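Local coordinates for hypothetical protein (Deinococcus radiodurans, PDB 1U5K), which probably takes part in DNA repair and in recombination by the RecF pathway, and carries a bound zinc ion, at residues V12-V17 and F98-F103; L80-L83 and E87-A90; P129-L134 and L187-H192; A144-Q149 and T223-G228. All blocks are in the same frame, centred on the assembly; numbering follows the deposited sequence.

Contact 1: V12-V17 and F98-F103; sequences VIRRRV and FADALF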
loop_
_atom_site.group_PDB
_atom_site.type_symbol
_atom_site.label_atom_id
_atom_site.label_comp_id
_atom_site.label_asym_id
_atom_site.label_seq_id
_atom_site.Cartn_x
_atom_site.Cartn_y
_atom_site.Cartn_z
ATOM N N VAL A 12 -1.998 19.719 -0.868
ATOM C CA VAL A 12 -1.185 18.749 -0.158
ATOM C C VAL A 12 -1.875 17.409 -0.296
ATOM O O VAL A 12 -3.025 17.269 0.096
ATOM C CB VAL A 12 -1.073 19.080 1.339
ATOM C CG1 VAL A 12 -0.243 18.057 2.081
ATOM C CG2 VAL A 12 -0.478 20.433 1.530
ATOM N N ILE A 13 -1.189 16.443 -0.887
ATOM C CA ILE A 13 -1.706 15.091 -1.052
ATOM C C ILE A 13 -1.039 14.028 -0.175
ATOM O O ILE A 13 -1.575 12.929 -0.019
ATOM C CB ILE A 13 -1.744 14.670 -2.526
ATOM C CG1 ILE A 13 -0.351 14.606 -3.151
ATOM C CG2 ILE A 13 -2.692 15.576 -3.271
ATOM C CD1 ILE A 13 -0.226 13.677 -4.334
ATOM N N ARG A 14 0.111 14.358 0.406
ATOM C CA ARG A 14 0.811 13.471 1.321
ATOM C C ARG A 14 1.677 14.312 2.255
ATOM O O ARG A 14 2.299 15.281 1.820
ATOM C CB ARG A 14 1.678 12.442 0.583
ATOM C CG ARG A 14 1.905 11.176 1.389
ATOM C CD ARG A 14 2.610 10.022 0.651
ATOM N NE ARG A 14 1.876 9.572 -0.531
ATOM C CZ ARG A 14 2.188 9.885 -1.780
ATOM N NH1 ARG A 14 3.264 10.610 -2.065
ATOM N NH2 ARG A 14 1.441 9.437 -2.777
ATOM N N ARG A 15 1.727 13.898 3.518
ATOM C CA ARG A 15 2.513 14.533 4.578
ATOM C C ARG A 15 3.257 13.430 5.317
ATOM O O ARG A 15 2.642 12.450 5.741
ATOM C CB ARG A 15 1.578 15.306 5.507
ATOM C CG ARG A 15 2.151 15.717 6.843
ATOM C CD ARG A 15 1.139 16.402 7.748
ATOM N NE ARG A 15 1.723 16.669 9.063
ATOM C CZ ARG A 15 2.062 17.869 9.501
ATOM N NH1 ARG A 15 1.886 18.929 8.738
ATOM N NH2 ARG A 15 2.575 18.021 10.714
ATOM N N ARG A 16 4.580 13.536 5.362
ATOM C CA ARG A 16 5.450 12.690 6.168
ATOM C C ARG A 16 6.125 13.531 7.249
ATOM O O ARG A 16 6.761 14.542 6.960
ATOM C CB ARG A 16 6.497 12.009 5.281
ATOM C CG ARG A 16 7.551 11.199 6.032
ATOM C CD ARG A 16 6.989 9.953 6.717
ATOM N NE ARG A 16 6.664 8.955 5.703
ATOM C CZ ARG A 16 7.543 8.131 5.154
ATOM N NH1 ARG A 16 8.808 8.121 5.552
ATOM N NH2 ARG A 16 7.149 7.279 4.216
ATOM N N VAL A 17 5.946 13.124 8.500
ATOM C CA VAL A 17 6.681 13.651 9.635
ATOM C C VAL A 17 7.882 12.734 9.796
ATOM O O VAL A 17 7.787 11.538 10.058
ATOM C CB VAL A 17 5.879 13.609 10.936
ATOM C CG1 VAL A 17 6.800 13.886 12.111
ATOM C CG2 VAL A 17 4.722 14.604 10.911
ATOM N N PHE A 98 -4.741 8.137 -5.906
ATOM C CA PHE A 98 -5.045 7.704 -7.258
ATOM C C PHE A 98 -4.416 8.668 -8.253
ATOM O O PHE A 98 -3.750 8.242 -9.203
ATOM C CB PHE A 98 -6.559 7.651 -7.496
ATOM C CG PHE A 98 -6.936 7.409 -8.928
ATOM C CD1 PHE A 98 -6.884 6.141 -9.486
ATOM C CD2 PHE A 98 -7.341 8.467 -9.722
ATOM C CE1 PHE A 98 -7.249 5.939 -10.832
ATOM C CE2 PHE A 98 -7.721 8.264 -11.040
ATOM C CZ PHE A 98 -7.646 7.005 -11.599
ATOM N N ALA A 99 -4.607 9.962 -8.028
ATOM C CA ALA A 99 -4.036 10.941 -8.953
ATOM C C ALA A 99 -2.507 10.853 -9.032
ATOM O O ALA A 99 -1.918 10.906 -10.115
ATOM C CB ALA A 99 -4.476 12.348 -8.604
ATOM N N ASP A 100 -1.876 10.642 -7.883
ATOM C CA ASP A 100 -0.420 10.563 -7.814
ATOM C C ASP A 100 0.088 9.345 -8.561
ATOM O O ASP A 100 1.161 9.393 -9.144
ATOM C CB ASP A 100 0.070 10.464 -6.375
ATOM C CG ASP A 100 1.564 10.711 -6.252
ATOM O OD1 ASP A 100 2.145 11.591 -6.914
ATOM O OD2 ASP A 100 2.253 10.008 -5.505
ATOM N N ALA A 101 -0.695 8.272 -8.520
ATOM C CA ALA A 101 -0.334 7.020 -9.143
ATOM C C ALA A 101 -0.565 7.077 -10.641
ATOM O O ALA A 101 0.168 6.444 -11.403
ATOM C CB ALA A 101 -1.136 5.916 -8.521
ATOM N N LEU A 102 -1.572 7.844 -11.055
ATOM C CA LEU A 102 -2.023 7.801 -12.437
ATOM C C LEU A 102 -1.107 8.618 -13.350
ATOM O O LEU A 102 -0.825 8.216 -14.475
ATOM C CB LEU A 102 -3.484 8.235 -12.558
ATOM C CG LEU A 102 -4.024 8.450 -13.969
ATOM C CD1 LEU A 102 -4.141 7.099 -14.640
ATOM C CD2 LEU A 102 -5.373 9.149 -13.968
ATOM N N PHE A 103 -0.668 9.765 -12.858
ATOM C CA PHE A 103 0.148 10.706 -13.599
ATOM C C PHE A 103 1.622 10.513 -13.241
ATOM O O PHE A 103 2.022 10.723 -12.102
ATOM C CB PHE A 103 -0.280 12.127 -13.233
ATOM C CG PHE A 103 -1.645 12.489 -13.730
ATOM C CD1 PHE A 103 -2.766 12.237 -12.956
ATOM C CD2 PHE A 103 -1.814 13.051 -14.986
ATOM C CE1 PHE A 103 -4.031 12.562 -13.442
ATOM C CE2 PHE A 103 -3.076 13.379 -15.475
ATOM C CZ PHE A 103 -4.185 13.120 -14.704
#
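At the seam between the N-terminal OB-fold sheet of RecO and the helices that follow it, a classic beta bulge turns two successive side chains of strand 5-17, Ile-13 and Arg-14, toward Asp-100 on helix 86-102. Both bulge residues face Thr-26 of strand 23-29. The polar half of the contact is a salt bridge: Arg-14 NH2 donates to Asp-100 OD2 at 2.9 Å, nearly straight at 175°. The carboxylate oxygen lies at the edge of the guanidinium, in its plane, whereas the nitrogen meets OD2 from above the carboxylate plane; the two planes are 48° apart. A bend at chi3 (-60°) in the Arg-14 chain swings its end across the aspartate. The same NH2 also forms a salt bridge with Glu-97, one turn earlier on the helix, and Asp-100 OD1 pairs with Lys-33, so charge alternates along this seam. Beside the ion pair, Ile-13 CD1 packs on Asp-100 CB at 3.8 Å. An alanine at Asp-100 would probably leave Lys-33 without this carboxylate and Arg-14 with Glu-97 as the remaining acidic partner of the two described. Pro-86 of the second subunit also packs on Arg-14. What results is a classic bulge in a strand of the OB-fold sheet, tied to the flank of helix 86-102 by a salt bridge whose two ends have second partners in Glu-97 and Lys-33.

Contact 2: L80-L83 and E87-A90; sequences LPTL and ERYA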
loop_
_atom_site.group_PDB
_atom_site.type_symbol
_atom_site.label_atom_id
_atom_site.label_comp_id
_atom_site.label_asym_id
_atom_site.label_seq_id
_atom_site.Cartn_x
_atom_site.Cartn_y
_atom_site.Cartn_z
ATOM N N LEU A 80 -11.181 22.657 3.316
ATOM C CA LEU A 80 -12.490 22.021 3.235
ATOM C C LEU A 80 -12.687 21.262 4.549
ATOM O O LEU A 80 -12.352 20.077 4.646
ATOM C CB LEU A 80 -12.555 21.105 2.010
ATOM C CG LEU A 80 -12.352 21.729 0.629
ATOM C CD1 LEU A 80 -11.805 20.749 -0.425
ATOM C CD2 LEU A 80 -13.652 22.320 0.097
ATOM N N PRO A 81 -13.211 21.943 5.567
ATOM C CA PRO A 81 -13.306 21.380 6.923
ATOM C C PRO A 81 -14.150 20.112 7.009
ATOM O O PRO A 81 -14.032 19.259 7.868
ATOM C CB PRO A 81 -13.983 22.486 7.748
ATOM C CG PRO A 81 -14.146 23.667 6.881
ATOM C CD PRO A 81 -13.708 23.331 5.473
ATOM N N THR A 82 -15.040 19.973 6.040
ATOM C CA THR A 82 -15.971 18.862 5.963
ATOM C C THR A 82 -15.283 17.536 5.580
ATOM O O THR A 82 -15.771 16.438 5.875
ATOM C CB THR A 82 -16.938 19.477 4.930
ATOM O OG1 THR A 82 -18.248 19.760 5.449
ATOM C CG2 THR A 82 -16.984 18.838 3.599
ATOM N N LEU A 83 -14.122 17.634 4.942
ATOM C CA LEU A 83 -13.229 16.490 4.747
ATOM C C LEU A 83 -12.777 15.797 6.022
ATOM O O LEU A 83 -12.265 14.680 5.965
ATOM C CB LEU A 83 -12.031 16.876 3.879
ATOM C CG LEU A 83 -12.341 17.250 2.433
ATOM C CD1 LEU A 83 -11.089 17.559 1.614
ATOM C CD2 LEU A 83 -13.216 16.192 1.766
ATOM N N GLU A 87 -16.123 9.502 6.089
ATOM C CA GLU A 87 -16.443 9.016 4.752
ATOM C C GLU A 87 -15.886 9.917 3.644
ATOM O O GLU A 87 -15.382 9.445 2.623
ATOM C CB GLU A 87 -17.949 8.820 4.566
ATOM C CG GLU A 87 -18.290 8.458 3.133
ATOM C CD GLU A 87 -19.741 8.095 2.890
ATOM O OE1 GLU A 87 -20.596 8.977 3.100
ATOM O OE2 GLU A 87 -20.007 6.948 2.470
ATOM N N ARG A 88 -15.990 11.222 3.853
ATOM C CA ARG A 88 -15.448 12.209 2.937
ATOM C C ARG A 88 -13.925 12.172 2.938
ATOM O O ARG A 88 -13.304 12.244 1.887
ATOM C CB ARG A 88 -15.976 13.601 3.289
ATOM C CG ARG A 88 -17.505 13.705 3.242
ATOM C CD ARG A 88 -18.034 15.099 3.400
ATOM N NE ARG A 88 -19.489 15.090 3.441
ATOM C CZ ARG A 88 -20.302 15.125 2.402
ATOM N NH1 ARG A 88 -19.831 15.223 1.165
ATOM N NH2 ARG A 88 -21.611 15.052 2.614
ATOM N N TYR A 89 -13.307 12.102 4.112
ATOM C CA TYR A 89 -11.867 11.954 4.197
ATOM C C TYR A 89 -11.386 10.778 3.348
ATOM O O TYR A 89 -10.429 10.923 2.596
ATOM C CB TYR A 89 -11.414 11.790 5.647
ATOM C CG TYR A 89 -9.928 11.853 5.840
ATOM C CD1 TYR A 89 -9.320 13.009 6.311
ATOM C CD2 TYR A 89 -9.123 10.731 5.612
ATOM C CE1 TYR A 89 -7.957 13.060 6.517
ATOM C CE2 TYR A 89 -7.755 10.768 5.826
ATOM C CZ TYR A 89 -7.187 11.942 6.295
ATOM O OH TYR A 89 -5.827 12.042 6.509
ATOM N N ALA A 90 -12.073 9.648 3.449
ATOM C CA ALA A 90 -11.701 8.417 2.769
ATOM C C ALA A 90 -11.676 8.595 1.259
ATOM O O ALA A 90 -10.762 8.102 0.613
ATOM C CB ALA A 90 -12.618 7.256 3.178
#
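Van der Waals contact between Thr-82, Leu-83 and the stem of Arg-88 carries the apolar share. Thr-82 CG2 lies 3.9 Å from Arg-88 CD, the two side chains meeting at a slant. Leu-83 reaches in with one branch: its CD2 is 4.1 Å from Arg-88 CB and 4.0 Å from Arg-88 O, and the leucine runs across the arginine at about a right angle. With CG beside its own backbone N (chi1 -59°) and the chain extended from CG to NE, Arg-88 lays its methylenes past the 3-10 turn.

This turn, which starts at Pro-81, is part of the link by which the chain leaves strand 69-78 of the OB-fold sheet and enters helix 86-102. Leu-83 N bonds back to Leu-80 O at 3.0 Å.

Carbonyl contacts make up the rest. Thr-82 O comes 3.6 Å from Arg-88 CD. Leu-83 O approaches Tyr-89 CB to 3.0 Å and sits at the edge of the Tyr-89 ring, in its plane, 3.4 Å from CD1 of that ring. The Tyr-89 ring also meets Phe-53 edge-to-face.

The charged end of Arg-88 is bound by residues beyond the two segments: NE forms a salt bridge with Glu-85, and NH1 donates to the carbonyls of Gln-126 and Val-123, where helix 110-125 ends.

Contact 3: P129-L134 and L187-H192; sequences PEWVAL and LDFLRH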
loop_
_atom_site.group_PDB
_atom_site.type_symbol
_atom_site.label_atom_id
_atom_site.label_comp_id
_atom_site.label_asym_id
_atom_site.label_seq_id
_atom_site.Cartn_x
_atom_site.Cartn_y
_atom_site.Cartn_z
ATOM N N PRO A 129 -20.366 11.100 -2.118
ATOM C CA PRO A 129 -18.941 11.249 -2.424
ATOM C C PRO A 129 -18.344 10.045 -3.146
ATOM O O PRO A 129 -17.463 10.308 -3.960
ATOM C CB PRO A 129 -18.297 11.557 -1.076
ATOM C CG PRO A 129 -19.223 11.004 -0.115
ATOM C CD PRO A 129 -20.622 11.187 -0.666
ATOM N N GLU A 130 -18.840 8.826 -2.948
ATOM C CA GLU A 130 -18.354 7.695 -3.731
ATOM C C GLU A 130 -18.555 7.981 -5.216
ATOM O O GLU A 130 -17.663 7.716 -6.030
ATOM C CB GLU A 130 -19.022 6.364 -3.368
ATOM C CG GLU A 130 -18.407 5.223 -4.168
ATOM C CD GLU A 130 -19.130 3.902 -4.058
ATOM O OE1 GLU A 130 -20.299 3.952 -3.646
ATOM O OE2 GLU A 130 -18.561 2.820 -4.345
ATOM N N TRP A 131 -19.719 8.531 -5.563
ATOM C CA TRP A 131 -20.056 8.777 -6.955
ATOM C C TRP A 131 -19.167 9.886 -7.527
ATOM O O TRP A 131 -18.741 9.824 -8.686
ATOM C CB TRP A 131 -21.542 9.082 -7.190
ATOM C CG TRP A 131 -21.867 9.165 -8.642
ATOM C CD1 TRP A 131 -22.336 10.249 -9.307
ATOM C CD2 TRP A 131 -21.717 8.132 -9.622
ATOM N NE1 TRP A 131 -22.470 9.963 -10.642
ATOM C CE2 TRP A 131 -22.113 8.664 -10.864
ATOM C CE3 TRP A 131 -21.288 6.799 -9.578
ATOM C CZ2 TRP A 131 -22.082 7.926 -12.050
ATOM C CZ3 TRP A 131 -21.218 6.087 -10.745
ATOM C CH2 TRP A 131 -21.650 6.637 -11.962
ATOM N N VAL A 132 -18.899 10.912 -6.729
ATOM C CA VAL A 132 -17.954 11.946 -7.156
ATOM C C VAL A 132 -16.618 11.284 -7.510
ATOM O O VAL A 132 -16.034 11.552 -8.560
ATOM C CB VAL A 132 -17.775 13.038 -6.091
ATOM C CG1 VAL A 132 -16.784 14.104 -6.511
ATOM C CG2 VAL A 132 -19.108 13.737 -5.785
ATOM N N ALA A 133 -16.136 10.406 -6.640
ATOM C CA ALA A 133 -14.825 9.797 -6.849
ATOM C C ALA A 133 -14.795 8.880 -8.065
ATOM O O ALA A 133 -13.820 8.924 -8.812
ATOM C CB ALA A 133 -14.358 9.064 -5.593
ATOM N N LEU A 134 -15.838 8.082 -8.288
ATOM C CA LEU A 134 -15.962 7.284 -9.498
ATOM C C LEU A 134 -15.868 8.148 -10.746
ATOM O O LEU A 134 -15.071 7.903 -11.653
ATOM C CB LEU A 134 -17.224 6.421 -9.543
ATOM C CG LEU A 134 -17.041 5.042 -8.940
ATOM C CD1 LEU A 134 -18.388 4.382 -8.807
ATOM C CD2 LEU A 134 -16.019 4.151 -9.668
ATOM N N LEU A 187 -22.450 -0.066 -18.698
ATOM C CA LEU A 187 -21.919 0.084 -20.039
ATOM C C LEU A 187 -21.939 1.532 -20.475
ATOM O O LEU A 187 -21.004 2.039 -21.093
ATOM C CB LEU A 187 -22.720 -0.710 -21.075
ATOM C CG LEU A 187 -22.151 -2.042 -21.541
ATOM C CD1 LEU A 187 -23.092 -2.602 -22.622
ATOM C CD2 LEU A 187 -20.711 -1.883 -22.003
ATOM N N ASP A 188 -23.039 2.197 -20.146
ATOM C CA ASP A 188 -23.176 3.576 -20.565
ATOM C C ASP A 188 -22.130 4.459 -19.889
ATOM O O ASP A 188 -21.532 5.351 -20.499
ATOM C CB ASP A 188 -24.607 4.036 -20.292
ATOM C CG ASP A 188 -24.737 5.520 -20.325
ATOM O OD1 ASP A 188 -24.787 6.069 -19.208
ATOM O OD2 ASP A 188 -24.721 6.201 -21.366
ATOM N N PHE A 189 -21.921 4.220 -18.603
ATOM C CA PHE A 189 -20.865 4.914 -17.880
ATOM C C PHE A 189 -19.494 4.664 -18.492
ATOM O O PHE A 189 -18.771 5.596 -18.825
ATOM C CB PHE A 189 -20.851 4.529 -16.406
ATOM C CG PHE A 189 -19.797 5.256 -15.627
ATOM C CD1 PHE A 189 -20.040 6.526 -15.147
ATOM C CD2 PHE A 189 -18.550 4.680 -15.435
ATOM C CE1 PHE A 189 -19.056 7.180 -14.425
ATOM C CE2 PHE A 189 -17.558 5.349 -14.738
ATOM C CZ PHE A 189 -17.831 6.576 -14.208
ATOM N N LEU A 190 -19.159 3.393 -18.657
ATOM C CA LEU A 190 -17.857 3.022 -19.190
ATOM C C LEU A 190 -17.584 3.642 -20.554
ATOM O O LEU A 190 -16.474 4.106 -20.792
ATOM C CB LEU A 190 -17.730 1.501 -19.227
ATOM C CG LEU A 190 -17.638 0.792 -17.887
ATOM C CD1 LEU A 190 -17.563 -0.689 -18.108
ATOM C CD2 LEU A 190 -16.529 1.249 -16.981
ATOM N N ARG A 191 -18.596 3.722 -21.420
ATOM C CA ARG A 191 -18.438 4.221 -22.774
ATOM C C ARG A 191 -18.307 5.728 -22.888
ATOM O O ARG A 191 -17.718 6.248 -23.835
ATOM C CB ARG A 191 -19.591 3.737 -23.660
ATOM C CG ARG A 191 -19.570 2.251 -23.962
ATOM C CD ARG A 191 -20.819 1.811 -24.708
ATOM N NE ARG A 191 -20.753 0.451 -25.209
ATOM C CZ ARG A 191 -21.802 -0.298 -25.518
ATOM N NH1 ARG A 191 -23.038 0.148 -25.373
ATOM N NH2 ARG A 191 -21.611 -1.513 -26.000
ATOM N N HIS A 192 -18.801 6.439 -21.887
ATOM C CA HIS A 192 -18.933 7.881 -21.993
ATOM C C HIS A 192 -18.303 8.674 -20.857
ATOM O O HIS A 192 -18.178 9.880 -20.977
ATOM C CB HIS A 192 -20.426 8.186 -22.098
ATOM C CG HIS A 192 -21.058 7.545 -23.297
ATOM N ND1 HIS A 192 -20.654 7.845 -24.577
ATOM C CD2 HIS A 192 -22.021 6.601 -23.414
ATOM C CE1 HIS A 192 -21.353 7.126 -25.436
ATOM N NE2 HIS A 192 -22.195 6.369 -24.756
#
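Trp-131 and Phe-189 reach toward each other from opposite directions, one from helix 129-141 and the other from helix 184-192, and their rings bridge a gap that leaves even the nearest CA atoms, those of Leu-134 and Phe-189, 10.0 Å apart. The six-membered ring of the indole and the phenyl ring have centroids separated by 5.2 Å, with planes inclined at 54°, so the pair is neither a stack nor an edge-to-face arrangement. The far corner of the indole does the touching: Trp-131 CH2 is 3.6 Å from Phe-189 CD1 and equally near Phe-189 CE1, while Trp-131 CZ2 lies 3.9 Å from CE1 of the same phenyl.

In both residues CG stands opposite the backbone N (chi1 -173° for Trp-131, -178° for Phe-189), which sends each ring out from its helix into the space between. The phenyl goes on past the indole until its CZ is 4.0 Å from Leu-134 O, the carbonyl lying at the ring edge, near its plane. That oxygen has its hydrogen bond from Ser-137 OG, and the indole NE1 is fixed by a bond to Ser-201 O, which pins the tryptophan's rotation. An alanine in place of Phe-189 would probably open a gap between the two helices and leave the outer corner of the indole without its aromatic neighbour.

Around this buried pair, Tyr-138 of helix 129-141 meets Phe-189 edge-to-face and Leu-214 of helix 211-225 packs on it; helix 86-102 lies against Ala-133 through Phe-91 and Met-95.

Contact 4: A144-Q149 and T223-G228; sequences AGVIPQ and TVQVGG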
loop_
_atom_site.group_PDB
_atom_site.type_symbol
_atom_site.label_atom_id
_atom_site.label_comp_id
_atom_site.label_asym_id
_atom_site.label_seq_id
_atom_site.Cartn_x
_atom_site.Cartn_y
_atom_site.Cartn_z
ATOM N N ALA A 144 -4.413 11.775 -18.751
ATOM C CA ALA A 144 -3.197 11.108 -18.344
ATOM C C ALA A 144 -2.650 10.355 -19.547
ATOM O O ALA A 144 -3.196 10.465 -20.645
ATOM C CB ALA A 144 -3.512 10.204 -17.148
ATOM N N GLY A 145 -1.603 9.571 -19.310
ATOM C CA GLY A 145 -0.863 8.811 -20.312
ATOM C C GLY A 145 -1.442 7.499 -20.826
ATOM O O GLY A 145 -1.044 7.012 -21.892
ATOM N N VAL A 146 -2.323 6.886 -20.043
ATOM C CA VAL A 146 -3.149 5.771 -20.509
ATOM C C VAL A 146 -4.007 6.117 -21.727
ATOM O O VAL A 146 -4.268 7.304 -21.988
ATOM C CB VAL A 146 -4.080 5.296 -19.383
ATOM C CG1 VAL A 146 -3.275 4.967 -18.146
ATOM C CG2 VAL A 146 -5.126 6.358 -19.059
ATOM N N ILE A 147 -4.434 5.057 -22.418
ATOM C CA ILE A 147 -5.286 5.122 -23.605
ATOM C C ILE A 147 -6.574 4.318 -23.432
ATOM O O ILE A 147 -6.621 3.093 -23.613
ATOM C CB ILE A 147 -4.558 4.651 -24.878
ATOM C CG1 ILE A 147 -3.275 5.455 -25.093
ATOM C CG2 ILE A 147 -5.503 4.684 -26.091
ATOM C CD1 ILE A 147 -3.366 6.488 -26.212
ATOM N N PRO A 148 -7.617 5.023 -23.009
ATOM C CA PRO A 148 -8.927 4.390 -22.873
ATOM C C PRO A 148 -9.383 3.936 -24.270
ATOM O O PRO A 148 -9.076 4.581 -25.285
ATOM C CB PRO A 148 -9.789 5.504 -22.276
ATOM C CG PRO A 148 -8.848 6.581 -21.788
ATOM C CD PRO A 148 -7.595 6.431 -22.560
ATOM N N GLN A 149 -10.067 2.797 -24.336
ATOM C CA GLN A 149 -10.491 2.243 -25.621
ATOM C C GLN A 149 -11.702 1.344 -25.408
ATOM O O GLN A 149 -11.532 0.205 -24.996
ATOM C CB GLN A 149 -9.340 1.483 -26.290
ATOM C CG GLN A 149 -9.490 1.207 -27.769
ATOM C CD GLN A 149 -10.449 0.067 -28.046
ATOM O OE1 GLN A 149 -10.098 -1.121 -27.985
ATOM N NE2 GLN A 149 -11.677 0.437 -28.348
ATOM N N THR A 223 -3.741 -0.443 -13.508
ATOM C CA THR A 223 -2.647 -1.324 -13.152
ATOM C C THR A 223 -2.035 -1.942 -14.405
ATOM O O THR A 223 -0.827 -2.090 -14.444
ATOM C CB THR A 223 -3.145 -2.420 -12.188
ATOM O OG1 THR A 223 -3.449 -1.825 -10.913
ATOM C CG2 THR A 223 -1.988 -3.340 -11.808
ATOM N N VAL A 224 -2.818 -2.301 -15.420
ATOM C CA VAL A 224 -2.232 -2.809 -16.658
ATOM C C VAL A 224 -1.555 -1.691 -17.450
ATOM O O VAL A 224 -0.480 -1.896 -17.994
ATOM C CB VAL A 224 -3.251 -3.569 -17.512
ATOM C CG1 VAL A 224 -2.705 -3.878 -18.914
ATOM C CG2 VAL A 224 -3.661 -4.819 -16.773
ATOM N N GLN A 225 -2.146 -0.504 -17.509
ATOM C CA GLN A 225 -1.667 0.561 -18.373
ATOM C C GLN A 225 -0.499 1.342 -17.769
ATOM O O GLN A 225 0.355 1.832 -18.505
ATOM C CB GLN A 225 -2.781 1.561 -18.670
ATOM C CG GLN A 225 -3.958 1.057 -19.507
ATOM C CD GLN A 225 -3.690 1.182 -20.987
ATOM O OE1 GLN A 225 -3.329 2.263 -21.461
ATOM N NE2 GLN A 225 -3.841 0.074 -21.712
ATOM N N VAL A 226 -0.473 1.491 -16.448
ATOM C CA VAL A 226 0.474 2.404 -15.809
ATOM C C VAL A 226 1.386 1.574 -14.929
ATOM O O VAL A 226 0.893 0.766 -14.151
ATOM C CB VAL A 226 -0.208 3.448 -14.911
ATOM C CG1 VAL A 226 0.797 4.340 -14.202
ATOM C CG2 VAL A 226 -1.153 4.282 -15.723
ATOM N N GLY A 227 2.697 1.754 -15.043
ATOM C CA GLY A 227 3.591 1.158 -14.063
ATOM C C GLY A 227 3.408 1.601 -12.618
ATOM O O GLY A 227 3.001 2.723 -12.335
ATOM N N GLY A 228 3.789 0.749 -11.671
ATOM C CA GLY A 228 3.840 1.121 -10.266
ATOM C C GLY A 228 3.245 0.064 -9.348
ATOM O O GLY A 228 2.850 -1.005 -9.802
#
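Gln-225 and Val-226, at the end of helix 211-225, meet Val-146 and Ile-147 in the irregular loop that follows helix 129-141. Gln-225 comes first, the last helical residue here, and its CA is 5.8 Å from that of Val-146. Its aliphatic base packs on the valine, with Gln-225 CB 3.5 Å from Val-146 CG1. Beyond that the chain bends at chi2 (-86°), which carries the amide round past the valine to the loop backbone. There Gln-225 OE1 accepts a hydrogen bond from Ile-147 N at 3.2 Å. The N-H points almost straight at the oxygen (174°), yet the donor stands above the amide carbonyl plane, 37° out of it. A side-chain amide thus takes up a main-chain N-H of a segment that has no regular helix or strand.

Val-226 follows, the first residue to leave helical backbone angles. Its CG2 meets Val-146 CG1 at 3.3 Å, tighter than usual for two methyl groups, a close fit that the model may exaggerate. One loop methyl, Val-146 CG1, thus touches both residues. Past Val-226 the chain turns away through Gly-227 and Gly-228, and the Val-226 carbonyl is bonded by His-230 NE2.

The junction lies beyond the C-terminal end of helix 86-102: Ala-144 of the loop rests on Phe-103, Val-226 packs on Gln-104, and the loop itself leads on from helix 129-141 toward strand 163-164.

Overall arrangement
From the N terminus, the OB-fold strand 5-17 enters contact 1, which closes at helix 86-102 and so ties the sheet to the helical part. Within the loop it closes lies contact 2, a short local turn joining the end of strand 69-78 to the start of that same helix. Farther on, 129-134 opens contact 3 and 144-149 opens contact 4; they close in the same order, at 187-192 and 223-228, so the two cross along the chain; the segment with the zinc-binding cysteines runs between 149 and 187. Contacts 1 and 4 touch through Leu-102 and Ala-144, whereas contacts 2 and 4 lie on opposite sides of the chain's centre.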